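Local structure of uncharacterized protein (Bacteroides ovatus, 4IRT) at residues Ser38-Asp43 with Val88-His93. The protein is of unknown function but is a putative neuraminidase, its BNR-repeat-like chain folded as a beta-propeller. Sequence-based numbering, arbitrary orientation.
Sequences SYYDND and VSFDHH. With EDO (1,2-ethanediol), chain L; EDO (1,2-ethanediol), chain I.
Tyr40 meets the other segment with its hydroxyl alone, and no hydrogen bond crosses the contact. Tyr40 OH lies 3.3 Å from Asp91 N, but the angle is too poor for a bond. Tyr40 OH also rests 3.5 Å from Asp91 CB. Phe90 CB is 3.8 Å from Tyr40 OH. The hydroxyl sits at the edge of the Phe90 ring, near the ring plane. The first bond of the Phe90 side chain points toward the other segment, but the end of the side chain leads away; the side chain also touches Leu46 of strand 45-52. The Tyr40 ring and the Asp91 carboxylate are nearly perpendicular, 83° apart.

Tyr40 OH is hydrogen-bonded instead to Asn74 O. Asp91 CG stands anti to the backbone N (chi1 -173°), which directs the carboxylate to partners other than Tyr40. Asp91 OD1 is hydrogen-bonded to Asn74 ND2 and Asn68 N. Asp91 OD2 accepts a hydrogen bond from O2 of the chain L ethanediol at 2.7 Å, a molecule probably from the crystallisation liquor. With an alanine here, Asn74 ND2 and Asn68 N would probably lose their shared carboxylate acceptor.

The contact brings Tyr40, in strand 34-40, against Phe90 and Asp91 of segment 88-93, which carries on from strand 86-90. The two strands belong to successive antiparallel sheets of the propeller. Ile76 of strand 76-80 also packs on Tyr40. The chemistry implies an indirect link: Asn74 is hydrogen-bonded to Tyr40 through its carbonyl and to Asp91 through its side-chain amide.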
ATOM      1  N   SER A  38      -2.809  -4.700  12.945  1.00  8.81           N
ATOM      2  CA  SER A  38      -3.793  -3.725  13.393  1.00  9.07           C
ATOM      3  C   SER A  38      -5.040  -3.878  12.544  1.00  8.47           C
ATOM      4  O   SER A  38      -4.949  -4.186  11.361  1.00  7.10           O
ATOM      5  CB  SER A  38      -3.250  -2.268  13.283  1.00 10.05           C
ATOM      6  OG  SER A  38      -2.857  -1.922  11.967  1.00 10.00           O
ATOM      7  N   TYR A  39      -6.180  -3.638  13.172  1.00  8.50           N
ATOM      8  CA  TYR A  39      -7.471  -3.701  12.508  1.00  8.80           C
ATOM      9  C   TYR A  39      -8.516  -3.059  13.362  1.00  9.14           C
ATOM     10  O   TYR A  39      -8.266  -2.749  14.548  1.00  9.70           O
ATOM     11  CB  TYR A  39      -7.876  -5.131  12.220  1.00  8.38           C
ATOM     12  CG  TYR A  39      -7.955  -6.029  13.415  1.00  9.62           C
ATOM     13  CD1 TYR A  39      -6.837  -6.737  13.845  1.00  9.76           C
ATOM     14  CD2 TYR A  39      -9.171  -6.238  14.080  1.00 10.36           C
ATOM     15  CE1 TYR A  39      -6.911  -7.613  14.924  1.00 10.92           C
ATOM     16  CE2 TYR A  39      -9.249  -7.114  15.157  1.00 11.48           C
ATOM     17  CZ  TYR A  39      -8.095  -7.769  15.575  1.00 12.13           C
ATOM     18  OH  TYR A  39      -8.169  -8.650  16.621  1.00 15.54           O
ATOM     19  N   TYR A  40      -9.689  -2.815  12.754  1.00  9.10           N
ATOM     20  CA  TYR A  40     -10.858  -2.420  13.515  1.00  9.21           C
ATOM     21  C   TYR A  40     -11.708  -3.637  13.870  1.00  9.68           C
ATOM     22  O   TYR A  40     -12.005  -4.469  12.999  1.00  9.12           O
ATOM     23  CB  TYR A  40     -11.712  -1.472  12.711  1.00  9.77           C
ATOM     24  CG  TYR A  40     -11.117  -0.120  12.371  1.00  9.52           C
ATOM     25  CD1 TYR A  40     -10.943   0.843  13.348  1.00 10.32           C
ATOM     26  CD2 TYR A  40     -10.818   0.221  11.049  1.00  9.29           C
ATOM     27  CE1 TYR A  40     -10.404   2.078  13.038  1.00 10.24           C
ATOM     28  CE2 TYR A  40     -10.289   1.459  10.716  1.00  9.65           C
ATOM     29  CZ  TYR A  40     -10.116   2.410  11.721  1.00 10.20           C
ATOM     30  OH  TYR A  40      -9.608   3.667  11.439  1.00 11.13           O
ATOM     31  N   ASP A  41     -12.119  -3.712  15.123  1.00 10.10           N
ATOM     32  CA  ASP A  41     -13.051  -4.730  15.561  1.00 10.57           C
ATOM     33  C   ASP A  41     -14.486  -4.387  15.151  1.00 10.76           C
ATOM     34  O   ASP A  41     -14.749  -3.345  14.566  1.00 10.30           O
ATOM     35  CB  ASP A  41     -12.865  -5.043  17.054  1.00 12.03           C
ATOM     36  CG  ASP A  41     -13.469  -4.012  17.989  1.00 12.74           C
ATOM     37  OD1 ASP A  41     -14.239  -3.112  17.576  1.00 12.29           O
ATOM     38  OD2 ASP A  41     -13.164  -4.118  19.211  1.00 15.23           O
ATOM     39  N   ASN A  42     -15.419  -5.292  15.408  1.00 10.71           N
ATOM     40  CA  ASN A  42     -16.780  -5.084  14.935  1.00 12.06           C
ATOM     41  C   ASN A  42     -17.490  -3.871  15.521  1.00 12.50           C
ATOM     42  O   ASN A  42     -18.478  -3.393  14.953  1.00 12.26           O
ATOM     43  CB  ASN A  42     -17.650  -6.320  15.194  1.00 13.38           C
ATOM     44  CG  ASN A  42     -18.836  -6.388  14.231  1.00 15.33           C
ATOM     45  OD1 ASN A  42     -18.672  -6.223  13.020  1.00 16.04           O
ATOM     46  ND2 ASN A  42     -20.011  -6.647  14.761  1.00 16.34           N
ATOM     47  N   ASP A  43     -17.013  -3.403  16.666  1.00 12.78           N
ATOM     48  CA  ASP A  43     -17.533  -2.177  17.282  1.00 14.65           C
ATOM     49  C   ASP A  43     -16.841  -0.893  16.809  1.00 15.11           C
ATOM     50  O   ASP A  43     -17.140   0.220  17.299  1.00 14.32           O
ATOM     51  CB  ASP A  43     -17.400  -2.288  18.794  1.00 17.81           C
ATOM     52  CG  ASP A  43     -18.223  -3.449  19.364  1.00 19.54           C
ATOM     53  OD1 ASP A  43     -19.354  -3.679  18.903  1.00 20.91           O
ATOM     54  OD2 ASP A  43     -17.746  -4.115  20.282  1.00 23.56           O
ATOM     55  N   VAL A  88       1.208   4.696  14.650  1.00 11.11           N
ATOM     56  CA  VAL A  88      -0.038   4.343  14.004  1.00 10.67           C
ATOM     57  C   VAL A  88      -0.862   5.589  13.692  1.00 10.20           C
ATOM     58  O   VAL A  88      -0.985   6.501  14.508  1.00 11.49           O
ATOM     59  CB  VAL A  88      -0.840   3.324  14.847  1.00 11.50           C
ATOM     60  CG1 VAL A  88      -1.298   3.942  16.155  1.00 11.92           C
ATOM     61  CG2 VAL A  88      -2.011   2.767  14.057  1.00 11.55           C
ATOM     62  N   SER A  89      -1.435   5.606  12.498  1.00  9.80           N
ATOM     63  CA  SER A  89      -2.247   6.707  12.032  1.00  9.75           C
ATOM     64  C   SER A  89      -3.484   6.099  11.373  1.00  9.89           C
ATOM     65  O   SER A  89      -3.390   5.105  10.655  1.00  9.65           O
ATOM     66  CB  SER A  89      -1.430   7.606  11.075  1.00  9.60           C
ATOM     67  OG  SER A  89      -2.145   8.787  10.718  1.00  9.62           O
ATOM     68  N   PHE A  90      -4.646   6.682  11.633  1.00 10.29           N
ATOM     69  CA  PHE A  90      -5.903   6.004  11.325  1.00  9.62           C
ATOM     70  C   PHE A  90      -7.069   6.947  11.140  1.00 10.12           C
ATOM     71  O   PHE A  90      -7.039   8.069  11.609  1.00 10.50           O
ATOM     72  CB  PHE A  90      -6.261   5.041  12.444  1.00 10.44           C
ATOM     73  CG  PHE A  90      -6.188   5.641  13.817  1.00 11.60           C
ATOM     74  CD1 PHE A  90      -4.987   5.794  14.460  1.00 12.73           C
ATOM     75  CD2 PHE A  90      -7.344   6.050  14.470  1.00 14.38           C
ATOM     76  CE1 PHE A  90      -4.926   6.365  15.725  1.00 14.10           C
ATOM     77  CE2 PHE A  90      -7.295   6.623  15.750  1.00 13.80           C
ATOM     78  CZ  PHE A  90      -6.084   6.766  16.376  1.00 13.80           C
ATOM     79  N   ASP A  91      -8.104   6.438  10.498  1.00 10.84           N
ATOM     80  CA  ASP A  91      -9.441   7.037  10.528  1.00 11.25           C
ATOM     81  C   ASP A  91      -9.548   8.439   9.910  1.00 11.56           C
ATOM     82  O   ASP A  91     -10.075   9.389  10.543  1.00 12.93           O
ATOM     83  CB  ASP A  91      -9.970   7.060  11.975  1.00 11.20           C
ATOM     84  CG  ASP A  91     -11.423   7.511  12.045  1.00 12.58           C
ATOM     85  OD1 ASP A  91     -12.176   7.210  11.092  1.00 11.90           O
ATOM     86  OD2 ASP A  91     -11.798   8.188  13.016  1.00 14.19           O
ATOM     87  N   HIS A  92      -9.091   8.565   8.667  1.00 10.85           N
ATOM     88  CA  HIS A  92      -9.211   9.813   7.944  1.00 11.10           C
ATOM     89  C   HIS A  92      -9.930   9.702   6.601  1.00 10.57           C
ATOM     90  O   HIS A  92      -9.661   8.797   5.781  1.00 10.59           O
ATOM     91  CB  HIS A  92      -7.854  10.388   7.578  1.00 10.71           C
ATOM     92  CG  HIS A  92      -6.829  10.370   8.668  1.00 11.09           C
ATOM     93  ND1 HIS A  92      -5.937   9.331   8.820  1.00 12.11           N
ATOM     94  CD2 HIS A  92      -6.489  11.305   9.591  1.00 13.15           C
ATOM     95  CE1 HIS A  92      -5.098   9.622   9.802  1.00 12.74           C
ATOM     96  NE2 HIS A  92      -5.405  10.815  10.280  1.00 12.73           N
ATOM     97  N   HIS A  93     -10.703  10.738   6.314  1.00 12.45           N
ATOM     98  CA  HIS A  93     -11.175  11.008   4.963  1.00 12.27           C
ATOM     99  C   HIS A  93     -11.393  12.499   4.816  1.00 12.84           C
ATOM    100  O   HIS A  93     -12.532  12.971   4.766  1.00 13.21           O
ATOM    101  CB  HIS A  93     -12.433  10.218   4.660  1.00 13.33           C
ATOM    102  CG  HIS A  93     -12.808  10.239   3.215  1.00 16.40           C
ATOM    103  ND1 HIS A  93     -13.980   9.689   2.745  1.00 17.71           N
ATOM    104  CD2 HIS A  93     -12.179  10.769   2.138  1.00 19.70           C
ATOM    105  CE1 HIS A  93     -14.045   9.858   1.438  1.00 19.73           C
ATOM    106  NE2 HIS A  93     -12.968  10.511   1.043  1.00 20.59           N
TER
HETATM  107  C1  EDO L 511     -13.040  10.788  11.249  1.00 21.01           C
HETATM  108  O1  EDO L 511     -14.289  11.043  11.951  1.00 25.16           O
HETATM  109  C2  EDO L 511     -11.866  11.546  11.866  1.00 18.97           C
HETATM  110  O2  EDO L 511     -11.349  10.881  13.039  1.00 19.62           O
HETATM  111  C1  EDO I 508     -19.655   0.075  13.371  1.00 36.62           C
HETATM  112  O1  EDO I 508     -20.817   0.776  12.929  1.00 38.78           O
HETATM  113  C2  EDO I 508     -19.926  -0.559  14.718  1.00 37.44           C
HETATM  114  O2  EDO I 508     -20.607  -1.795  14.488  1.00 49.31           O